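PDB 2QJV: uncharacterized IolB-like protein, which probably isomerises a uronic acid or related sugar as a nickel-binding, two-domain cupin of the KduI/IolB family. Local coordinates for residues W26-F31 with Y183-Y189; L55-A60 with I72-P78; R81-S86 with L139-I143. The protein carries 2 engineered substitutions. All coordinates share one frame; numbering follows the deposited sequence.

Contact 1: W26-F31 with Y183-Y189; sequences WEYVGF and YLEETYY. With NI (nickel (II) ion), chain D.
Trp26 carries CG wedged between its backbone N and carbonyl carbon (chi1 64°), which lays the indole along the side chain of Glu185; with CG beside its own backbone N (chi1 -67°), Glu185 runs out extended across the indole face. Indole and carboxylate lie stacked almost flat on each other, planes 8° apart, their side chains coming from opposite ends. Glu185 CB makes a CH-pi contact, 3.8 Å from the centroid of the six-membered ring and over its face, while OE1 lies above the pyrrole side. The carboxylate accepts bonds from three successive backbone N-H groups, Glu27 to Val29. Glu185 OE1 takes Tyr28 N at 2.8 Å on the syn lone pair and Val29 N nearly along the C-O bond; Glu185 OE2 is met by Glu27 N at 2.9 Å from above the carboxylate plane, and by Tyr183 OH at 2.6 Å on the anti lone pair. Four donors should favour the charged form of this buried group. Trp26 NE1 gives a straight in-plane bond to Val29 O, 2.9 Å, fixing the rotation of the indole, and Thr187 CG2 abuts the indole edge at CZ2. Phe31 CZ rests 3.5 Å from Tyr189 CB. Glu186, pointing away from the turn, binds nickel through OE1 with His171, His173, His229 and two waters, the metal centre of a cupin barrel. Strand 181-193 thus has one side on the metal and the other against 26-31; strand 238-246 pairs with it and touches Phe31 through Val244, and strand 104-111 flanks Gly30 and Phe31.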
loop_
_atom_site.group_PDB
_atom_site.type_symbol
_atom_site.label_atom_id
_atom_site.label_comp_id
_atom_site.label_asym_id
_atom_site.label_seq_id
_atom_site.Cartn_x
_atom_site.Cartn_y
_atom_site.Cartn_z
ATOM N N TRP A 26 5.828 14.020 -14.351
ATOM C CA TRP A 26 6.873 13.974 -15.365
ATOM C C TRP A 26 7.048 15.348 -16.073
ATOM O O TRP A 26 6.581 16.381 -15.562
ATOM C CB TRP A 26 6.647 12.768 -16.319
ATOM C CG TRP A 26 5.458 12.725 -17.163
ATOM C CD1 TRP A 26 4.837 13.773 -17.840
ATOM C CD2 TRP A 26 4.841 11.530 -17.672
ATOM N NE1 TRP A 26 3.841 13.301 -18.604
ATOM C CE2 TRP A 26 3.804 11.936 -18.529
ATOM C CE3 TRP A 26 5.021 10.149 -17.417
ATOM C CZ2 TRP A 26 2.962 11.016 -19.185
ATOM C CZ3 TRP A 26 4.186 9.247 -18.048
ATOM C CH2 TRP A 26 3.161 9.684 -18.920
ATOM N N GLU A 27 7.729 15.367 -17.219
ATOM C CA GLU A 27 8.187 16.634 -17.825
ATOM C C GLU A 27 7.666 17.077 -19.173
ATOM O O GLU A 27 7.711 18.270 -19.475
ATOM C CB GLU A 27 9.715 16.536 -17.910
ATOM C CG GLU A 27 10.362 16.518 -16.559
ATOM C CD GLU A 27 11.835 16.138 -16.589
ATOM O OE1 GLU A 27 12.568 16.749 -17.380
ATOM O OE2 GLU A 27 12.274 15.245 -15.809
ATOM N N TYR A 28 7.150 16.158 -19.985
ATOM C CA TYR A 28 6.801 16.490 -21.368
ATOM C C TYR A 28 5.359 16.242 -21.808
ATOM O O TYR A 28 4.682 17.147 -22.284
ATOM C CB TYR A 28 7.730 15.710 -22.351
ATOM C CG TYR A 28 9.216 16.013 -22.147
ATOM C CD1 TYR A 28 9.967 15.337 -21.193
ATOM C CD2 TYR A 28 9.851 17.015 -22.888
ATOM C CE1 TYR A 28 11.313 15.631 -20.976
ATOM C CE2 TYR A 28 11.189 17.301 -22.697
ATOM C CZ TYR A 28 11.907 16.609 -21.748
ATOM O OH TYR A 28 13.214 16.927 -21.540
ATOM N N VAL A 29 4.916 15.001 -21.697
ATOM C CA VAL A 29 3.642 14.588 -22.300
ATOM C C VAL A 29 2.362 15.075 -21.563
ATOM O O VAL A 29 2.204 14.967 -20.343
ATOM C CB VAL A 29 3.585 13.037 -22.518
ATOM C CG1 VAL A 29 2.189 12.569 -23.038
ATOM C CG2 VAL A 29 4.658 12.579 -23.498
ATOM N N GLY A 30 1.480 15.618 -22.372
ATOM C CA GLY A 30 0.124 15.935 -21.973
ATOM C C GLY A 30 -0.808 15.165 -22.898
ATOM O O GLY A 30 -0.522 14.953 -24.091
ATOM N N PHE A 31 -1.918 14.691 -22.336
ATOM C CA PHE A 31 -2.912 13.998 -23.108
ATOM C C PHE A 31 -4.327 14.332 -22.577
ATOM O O PHE A 31 -4.661 14.050 -21.441
ATOM C CB PHE A 31 -2.652 12.467 -23.093
ATOM C CG PHE A 31 -3.648 11.699 -23.901
ATOM C CD1 PHE A 31 -3.619 11.753 -25.284
ATOM C CD2 PHE A 31 -4.654 10.965 -23.283
ATOM C CE1 PHE A 31 -4.559 11.062 -26.022
ATOM C CE2 PHE A 31 -5.596 10.303 -24.022
ATOM C CZ PHE A 31 -5.543 10.367 -25.390
ATOM N N TYR A 183 14.898 8.574 -23.525
ATOM C CA TYR A 183 13.864 8.785 -22.521
ATOM C C TYR A 183 12.628 9.343 -23.245
ATOM O O TYR A 183 12.664 10.444 -23.824
ATOM C CB TYR A 183 14.324 9.756 -21.429
ATOM C CG TYR A 183 13.234 10.241 -20.476
ATOM C CD1 TYR A 183 12.917 9.539 -19.333
ATOM C CD2 TYR A 183 12.520 11.428 -20.724
ATOM C CE1 TYR A 183 11.936 9.976 -18.470
ATOM C CE2 TYR A 183 11.533 11.867 -19.864
ATOM C CZ TYR A 183 11.257 11.153 -18.723
ATOM O OH TYR A 183 10.248 11.562 -17.847
ATOM N N LEU A 184 11.545 8.591 -23.157
ATOM C CA LEU A 184 10.264 8.958 -23.733
ATOM C C LEU A 184 9.146 8.567 -22.792
ATOM O O LEU A 184 8.944 7.396 -22.478
ATOM C CB LEU A 184 10.028 8.312 -25.121
ATOM C CG LEU A 184 10.914 8.794 -26.272
ATOM C CD1 LEU A 184 10.692 7.845 -27.422
ATOM C CD2 LEU A 184 10.739 10.325 -26.740
ATOM N N GLU A 185 8.467 9.587 -22.265
ATOM C CA GLU A 185 7.253 9.356 -21.496
ATOM C C GLU A 185 6.222 8.805 -22.495
ATOM O O GLU A 185 6.253 9.169 -23.661
ATOM C CB GLU A 185 6.773 10.656 -20.875
ATOM C CG GLU A 185 7.727 11.186 -19.818
ATOM C CD GLU A 185 7.720 12.701 -19.661
ATOM O OE1 GLU A 185 6.853 13.378 -20.238
ATOM O OE2 GLU A 185 8.623 13.211 -18.954
ATOM N N GLU A 186 5.313 7.967 -22.034
ATOM C CA GLU A 186 4.306 7.387 -22.913
ATOM C C GLU A 186 2.942 7.238 -22.212
ATOM O O GLU A 186 2.837 6.825 -21.057
ATOM C CB GLU A 186 4.773 6.042 -23.503
ATOM C CG GLU A 186 3.839 5.498 -24.572
ATOM C CD GLU A 186 4.385 4.336 -25.366
ATOM O OE1 GLU A 186 5.339 3.670 -24.913
ATOM O OE2 GLU A 186 3.824 4.032 -26.448
ATOM N N THR A 187 1.903 7.641 -22.930
ATOM C CA THR A 187 0.529 7.442 -22.490
ATOM C C THR A 187 -0.152 6.437 -23.447
ATOM O O THR A 187 0.189 6.354 -24.625
ATOM C CB THR A 187 -0.290 8.777 -22.374
ATOM O OG1 THR A 187 -0.323 9.433 -23.651
ATOM C CG2 THR A 187 0.258 9.722 -21.232
ATOM N N TYR A 188 -1.088 5.666 -22.889
ATOM C CA TYR A 188 -1.936 4.708 -23.584
ATOM C C TYR A 188 -3.370 5.133 -23.294
ATOM O O TYR A 188 -3.741 5.240 -22.141
ATOM C CB TYR A 188 -1.787 3.278 -23.035
ATOM C CG TYR A 188 -0.604 2.497 -23.567
ATOM C CD1 TYR A 188 0.684 2.900 -23.279
ATOM C CD2 TYR A 188 -0.772 1.358 -24.365
ATOM C CE1 TYR A 188 1.767 2.225 -23.766
ATOM C CE2 TYR A 188 0.321 0.680 -24.861
ATOM C CZ TYR A 188 1.581 1.117 -24.549
ATOM O OH TYR A 188 2.637 0.440 -25.038
ATOM N N TYR A 189 -4.157 5.348 -24.334
ATOM C CA TYR A 189 -5.583 5.612 -24.222
ATOM C C TYR A 189 -6.263 4.386 -24.844
ATOM O O TYR A 189 -6.289 4.233 -26.087
ATOM C CB TYR A 189 -5.977 6.915 -24.918
ATOM C CG TYR A 189 -7.475 7.183 -24.974
ATOM C CD1 TYR A 189 -8.234 7.351 -23.791
ATOM C CD2 TYR A 189 -8.126 7.363 -26.194
ATOM C CE1 TYR A 189 -9.590 7.599 -23.836
ATOM C CE2 TYR A 189 -9.505 7.639 -26.255
ATOM C CZ TYR A 189 -10.239 7.748 -25.069
ATOM O OH TYR A 189 -11.576 8.027 -25.139
HETATM NI NI NI D . 6.577 2.124 -25.611
HETATM O O HOH W 1 10.815 12.884 -15.419
HETATM O O HOH W 2 4.742 1.306 -26.491
HETATM O O HOH W 3 6.693 2.998 -27.613
#

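Contact 2: L55-A60 with I72-P78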
loop_
_atom_site.group_PDB
_atom_site.type_symbol
_atom_site.label_atom_id
_atom_site.label_comp_id
_atom_site.label_asym_id
_atom_site.label_seq_id
_atom_site.Cartn_x
_atom_site.Cartn_y
_atom_site.Cartn_z
ATOM N N LEU A 55 -8.754 12.928 -34.250
ATOM C CA LEU A 55 -10.201 12.622 -34.304
ATOM C C LEU A 55 -10.341 11.104 -34.158
ATOM O O LEU A 55 -10.155 10.329 -35.114
ATOM C CB LEU A 55 -10.872 13.169 -35.578
ATOM C CG LEU A 55 -11.099 14.697 -35.715
ATOM C CD1 LEU A 55 -9.821 15.533 -35.654
ATOM C CD2 LEU A 55 -11.865 15.038 -37.028
ATOM N N VAL A 56 -10.570 10.688 -32.920
ATOM C CA VAL A 56 -10.673 9.266 -32.572
ATOM C C VAL A 56 -11.962 8.661 -33.203
ATOM O O VAL A 56 -11.979 7.533 -33.700
ATOM C CB VAL A 56 -10.607 8.996 -31.017
ATOM C CG1 VAL A 56 -10.729 7.459 -30.763
ATOM C CG2 VAL A 56 -9.343 9.636 -30.313
ATOM N N ALA A 57 -13.022 9.452 -33.178
ATOM C CA ALA A 57 -14.324 9.104 -33.730
ATOM C C ALA A 57 -15.134 10.392 -33.964
ATOM O O ALA A 57 -15.150 11.313 -33.130
ATOM C CB ALA A 57 -15.064 8.161 -32.813
ATOM N N GLY A 58 -15.779 10.469 -35.121
ATOM C CA GLY A 58 -16.602 11.601 -35.440
ATOM C C GLY A 58 -15.944 12.660 -36.290
ATOM O O GLY A 58 -14.781 12.560 -36.678
ATOM N N LEU A 59 -16.745 13.668 -36.604
ATOM C CA LEU A 59 -16.359 14.722 -37.537
ATOM C C LEU A 59 -16.249 16.061 -36.834
ATOM O O LEU A 59 -17.044 16.356 -35.948
ATOM C CB LEU A 59 -17.393 14.784 -38.673
ATOM C CG LEU A 59 -17.730 13.501 -39.429
ATOM C CD1 LEU A 59 -18.738 13.844 -40.516
ATOM C CD2 LEU A 59 -16.507 12.805 -40.025
ATOM N N ALA A 60 -15.247 16.846 -37.229
ATOM C CA ALA A 60 -14.937 18.126 -36.614
ATOM C C ALA A 60 -14.452 19.149 -37.647
ATOM O O ALA A 60 -13.937 18.781 -38.689
ATOM C CB ALA A 60 -13.852 17.944 -35.503
ATOM N N ILE A 72 -13.709 17.484 -41.134
ATOM C CA ILE A 72 -12.675 16.464 -41.357
ATOM C C ILE A 72 -13.029 15.273 -40.452
ATOM O O ILE A 72 -13.868 15.369 -39.544
ATOM C CB ILE A 72 -11.214 17.009 -41.192
ATOM C CG1 ILE A 72 -11.024 17.706 -39.820
ATOM C CG2 ILE A 72 -10.891 17.916 -42.383
ATOM C CD1 ILE A 72 -9.566 17.941 -39.349
ATOM N N GLY A 73 -12.415 14.140 -40.727
ATOM C CA GLY A 73 -12.728 12.906 -40.031
ATOM C C GLY A 73 -13.420 11.992 -41.028
ATOM O O GLY A 73 -13.639 12.362 -42.182
ATOM N N GLN A 74 -13.747 10.797 -40.580
ATOM C CA GLN A 74 -14.469 9.822 -41.376
ATOM C C GLN A 74 -15.082 8.750 -40.469
ATOM O O GLN A 74 -16.296 8.570 -40.435
ATOM C CB GLN A 74 -13.540 9.189 -42.412
ATOM C CG GLN A 74 -14.201 8.259 -43.396
ATOM C CD GLN A 74 -13.157 7.599 -44.291
ATOM O OE1 GLN A 74 -11.945 7.938 -44.271
ATOM N NE2 GLN A 74 -13.598 6.632 -45.027
ATOM N N ARG A 75 -14.239 8.010 -39.771
ATOM C CA ARG A 75 -14.723 6.926 -38.915
ATOM C C ARG A 75 -15.569 7.456 -37.746
ATOM O O ARG A 75 -15.270 8.504 -37.139
ATOM C CB ARG A 75 -13.551 6.078 -38.409
ATOM C CG ARG A 75 -12.691 6.689 -37.320
ATOM C CD ARG A 75 -11.370 5.953 -37.195
ATOM N NE ARG A 75 -10.696 6.371 -35.974
ATOM C CZ ARG A 75 -9.447 6.089 -35.636
ATOM N NH1 ARG A 75 -8.653 5.428 -36.451
ATOM N NH2 ARG A 75 -8.982 6.516 -34.466
HETATM N N MSE A 76 -16.624 6.712 -37.465
HETATM C CA MSE A 76 -17.535 6.981 -36.361
HETATM C C MSE A 76 -17.200 6.117 -35.142
HETATM O O MSE A 76 -17.851 6.224 -34.112
HETATM C CB MSE A 76 -18.966 6.784 -36.837
HETATM C CG MSE A 76 -19.302 7.677 -38.063
HETATM SE SE MSE A 76 -19.002 9.599 -37.749
HETATM C CE MSE A 76 -20.385 9.861 -36.490
ATOM N N SER A 77 -16.155 5.297 -35.277
ATOM C CA SER A 77 -15.610 4.464 -34.226
ATOM C C SER A 77 -14.138 4.148 -34.540
ATOM O O SER A 77 -13.792 3.883 -35.702
ATOM C CB SER A 77 -16.353 3.142 -34.096
ATOM O OG SER A 77 -15.649 2.281 -33.197
ATOM N N PRO A 78 -13.274 4.111 -33.527
ATOM C CA PRO A 78 -11.880 3.684 -33.831
ATOM C C PRO A 78 -11.806 2.232 -34.417
ATOM O O PRO A 78 -10.938 1.932 -35.225
ATOM C CB PRO A 78 -11.170 3.844 -32.461
ATOM C CG PRO A 78 -12.260 3.680 -31.468
ATOM C CD PRO A 78 -13.427 4.411 -32.081
HETATM O O HOH W 4 -13.478 10.453 -37.691
#
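Val56 O is gripped side-on by Arg75 where a classic beta bulge, Val56 and Ala57 both facing Glu104, sits at the corner the chain turns after strand 49-55, in the N-terminal part of this cupin-family chain. With CG flanked by both N and C of its own backbone (chi1 75°), Arg75 runs extended to NE, which brings the guanidinium edge to the carbonyl. Arg75 NE bonds to Val56 O at 2.9 Å and Arg75 NH2 more loosely at 3.3 Å, both from the same face of the carbonyl plane; NH1 is left to Ile82 O and a salt bridge with Glu157. Pro78 CA lies over one guanidinium face, and Pro78 CB meets Val56 CG1. Leu59 CD2 comes to 3.3 Å from Gly73 C, its side chain ending nearer 72-78 than it starts. Leu55 CD2 lies 3.2 Å from Ile72 O and 4.0 Å from Ile72 CG1. Met76, a selenomethionine, starts away from 55-60 but bends at chi2 and chi3 (-56° and -68°), folding back to put SE against Gly58 CA. A single antiparallel hydrogen-bonded pair, Ala60 with Ile72, closes the far end through two backbone bonds. Between the ends, Gly58 N bonds to Arg75 O at 2.9 Å, and one water donates to Gly58 O and Arg75 O while accepting from Gln74 N.

Contact 3: R81-S86 with L139-I143; sequences RIPAYS and LVHNI. With SO4 (sulfate ion), chain I.
Pro83 sets CG over the middle of the His141 ring in a CH-pi contact, 4.1 Å from the ring centroid, with the two side chains crossing at about a right angle. His141 CE1 also presses on the peptide joining Ile82 to Pro83, 3.5 Å from Ile82 C, and ND1 of the ring is hydrogen-bonded to Glu157. Farther in, Ser86 OG packs 3.4 Å from Ile143 CG2. No direct hydrogen bond crosses between 81-86 and 139-143: the loop that leads into strand 86-89 of the six-stranded sheet lies side by side with strand 138-142 of the five-stranded one, the two running 8° apart, so two cupin sheets are joined here by side chains. At the exposed end the packing gives way to water and anion. One water donates to Arg81 O at 2.9 Å and lies 2.8 Å from His141 NE2. Arg81 bends at chi3 (69°), bringing a guanidinium face over Leu139 CD2 while its edge holds a sulfate, probably from the crystallisation liquor: NE to O4 at 3.0 Å and NH2 to O2 at 2.8 Å. His130 NE2 also bonds to the sulfate.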
loop_
_atom_site.group_PDB
_atom_site.type_symbol
_atom_site.label_atom_id
_atom_site.label_comp_id
_atom_site.label_asym_id
_atom_site.label_seq_id
_atom_site.Cartn_x
_atom_site.Cartn_y
_atom_site.Cartn_z
ATOM N N ARG A 81 -11.037 0.517 -38.095
ATOM C CA ARG A 81 -9.674 0.091 -38.514
ATOM C C ARG A 81 -9.191 0.816 -39.784
ATOM O O ARG A 81 -8.533 0.228 -40.655
ATOM C CB ARG A 81 -9.583 -1.415 -38.726
ATOM C CG ARG A 81 -9.891 -2.235 -37.480
ATOM C CD ARG A 81 -9.916 -3.697 -37.801
ATOM N NE ARG A 81 -8.629 -4.317 -38.156
ATOM C CZ ARG A 81 -7.744 -4.827 -37.294
ATOM N NH1 ARG A 81 -7.954 -4.834 -35.993
ATOM N NH2 ARG A 81 -6.642 -5.388 -37.757
ATOM N N ILE A 82 -9.518 2.102 -39.841
ATOM C CA ILE A 82 -9.089 2.985 -40.918
ATOM C C ILE A 82 -8.407 4.169 -40.232
ATOM O O ILE A 82 -8.757 4.514 -39.075
ATOM C CB ILE A 82 -10.250 3.370 -41.924
ATOM C CG1 ILE A 82 -11.318 4.270 -41.239
ATOM C CG2 ILE A 82 -10.835 2.102 -42.617
ATOM C CD1 ILE A 82 -12.427 4.741 -42.202
ATOM N N PRO A 83 -7.369 4.762 -40.881
ATOM C CA PRO A 83 -6.654 5.816 -40.167
ATOM C C PRO A 83 -7.492 7.051 -39.762
ATOM O O PRO A 83 -8.426 7.434 -40.463
ATOM C CB PRO A 83 -5.530 6.205 -41.149
ATOM C CG PRO A 83 -5.349 5.016 -42.021
ATOM C CD PRO A 83 -6.725 4.453 -42.181
ATOM N N ALA A 84 -7.149 7.606 -38.607
ATOM C CA ALA A 84 -7.745 8.842 -38.121
ATOM C C ALA A 84 -7.279 10.032 -38.978
ATOM O O ALA A 84 -6.242 9.970 -39.673
ATOM C CB ALA A 84 -7.353 9.083 -36.683
ATOM N N TYR A 85 -8.114 11.071 -38.970
ATOM C CA TYR A 85 -7.707 12.398 -39.362
ATOM C C TYR A 85 -7.147 13.074 -38.097
ATOM O O TYR A 85 -7.685 12.907 -36.992
ATOM C CB TYR A 85 -8.858 13.254 -39.899
ATOM C CG TYR A 85 -9.279 12.921 -41.297
ATOM C CD1 TYR A 85 -9.983 11.746 -41.578
ATOM C CD2 TYR A 85 -9.020 13.801 -42.343
ATOM C CE1 TYR A 85 -10.395 11.455 -42.889
ATOM C CE2 TYR A 85 -9.440 13.536 -43.630
ATOM C CZ TYR A 85 -10.124 12.359 -43.902
ATOM O OH TYR A 85 -10.488 12.099 -45.202
ATOM N N SER A 86 -6.091 13.863 -38.286
ATOM C CA SER A 86 -5.464 14.623 -37.226
ATOM C C SER A 86 -5.038 15.990 -37.760
ATOM O O SER A 86 -4.888 16.191 -38.970
ATOM C CB SER A 86 -4.223 13.895 -36.659
ATOM O OG SER A 86 -4.561 12.562 -36.320
ATOM N N LEU A 139 -2.188 -4.152 -36.071
ATOM C CA LEU A 139 -2.297 -3.145 -37.090
ATOM C C LEU A 139 -1.810 -1.875 -36.407
ATOM O O LEU A 139 -2.268 -1.544 -35.315
ATOM C CB LEU A 139 -3.738 -3.021 -37.614
ATOM C CG LEU A 139 -4.088 -1.827 -38.487
ATOM C CD1 LEU A 139 -3.270 -1.849 -39.807
ATOM C CD2 LEU A 139 -5.573 -1.830 -38.773
ATOM N N VAL A 140 -0.894 -1.157 -37.068
ATOM C CA VAL A 140 -0.283 0.054 -36.553
ATOM C C VAL A 140 -0.487 1.215 -37.568
ATOM O O VAL A 140 -0.288 1.028 -38.768
ATOM C CB VAL A 140 1.222 -0.196 -36.240
ATOM C CG1 VAL A 140 1.954 1.080 -35.719
ATOM C CG2 VAL A 140 1.384 -1.417 -35.283
ATOM N N HIS A 141 -0.985 2.339 -37.056
ATOM C CA HIS A 141 -1.157 3.600 -37.777
ATOM C C HIS A 141 -0.221 4.651 -37.194
ATOM O O HIS A 141 -0.426 5.171 -36.071
ATOM C CB HIS A 141 -2.593 4.131 -37.712
ATOM C CG HIS A 141 -3.627 3.256 -38.368
ATOM N ND1 HIS A 141 -4.964 3.342 -38.043
ATOM C CD2 HIS A 141 -3.529 2.275 -39.301
ATOM C CE1 HIS A 141 -5.647 2.477 -38.776
ATOM N NE2 HIS A 141 -4.799 1.805 -39.541
ATOM N N ASN A 142 0.842 4.953 -37.945
ATOM C CA ASN A 142 1.818 5.984 -37.546
ATOM C C ASN A 142 1.323 7.375 -37.924
ATOM O O ASN A 142 1.578 7.881 -39.032
ATOM C CB ASN A 142 3.203 5.669 -38.146
ATOM C CG ASN A 142 3.807 4.397 -37.554
ATOM O OD1 ASN A 142 4.039 3.400 -38.262
ATOM N ND2 ASN A 142 4.022 4.410 -36.249
ATOM N N ILE A 143 0.557 7.951 -37.000
ATOM C CA ILE A 143 -0.020 9.289 -37.154
ATOM C C ILE A 143 1.082 10.378 -37.212
ATOM O O ILE A 143 1.081 11.213 -38.101
ATOM C CB ILE A 143 -1.058 9.606 -36.048
ATOM C CG1 ILE A 143 -2.282 8.682 -36.195
ATOM C CG2 ILE A 143 -1.447 11.131 -36.074
ATOM C CD1 ILE A 143 -3.219 8.675 -35.005
HETATM S S SO4 I . -6.691 -5.230 -41.438
HETATM O O1 SO4 I . -5.809 -4.531 -42.397
HETATM O O2 SO4 I . -5.793 -5.677 -40.364
HETATM O O3 SO4 I . -7.326 -6.412 -42.043
HETATM O O4 SO4 I . -7.798 -4.347 -41.021
HETATM O O HOH W 5 -5.835 0.467 -41.810
#

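Overall arrangement
Along the chain contact 2 closes before contact 3 opens, and both fall between the two segments of contact 1. Contacts 2 and 3 are neighbours, with centres about 11 Å apart: besides the Arg75 bond, Leu55 N is hydrogen-bonded to Tyr85 O and Gly73 CA packs on Tyr85 CD1, so the loops of 55-60, 72-78 and 81-86 lie against one another on one side of the chain's centre. Contact 1 lies on the other side, about 23 Å from contact 2 and 19 Å from contact 3, centre to centre. Contacts 1 and 3 both join N-terminal segments to the five-stranded sheet. The two cupin halves are therefore tied together at separate places, of which contact 1 holds a nickel ligand.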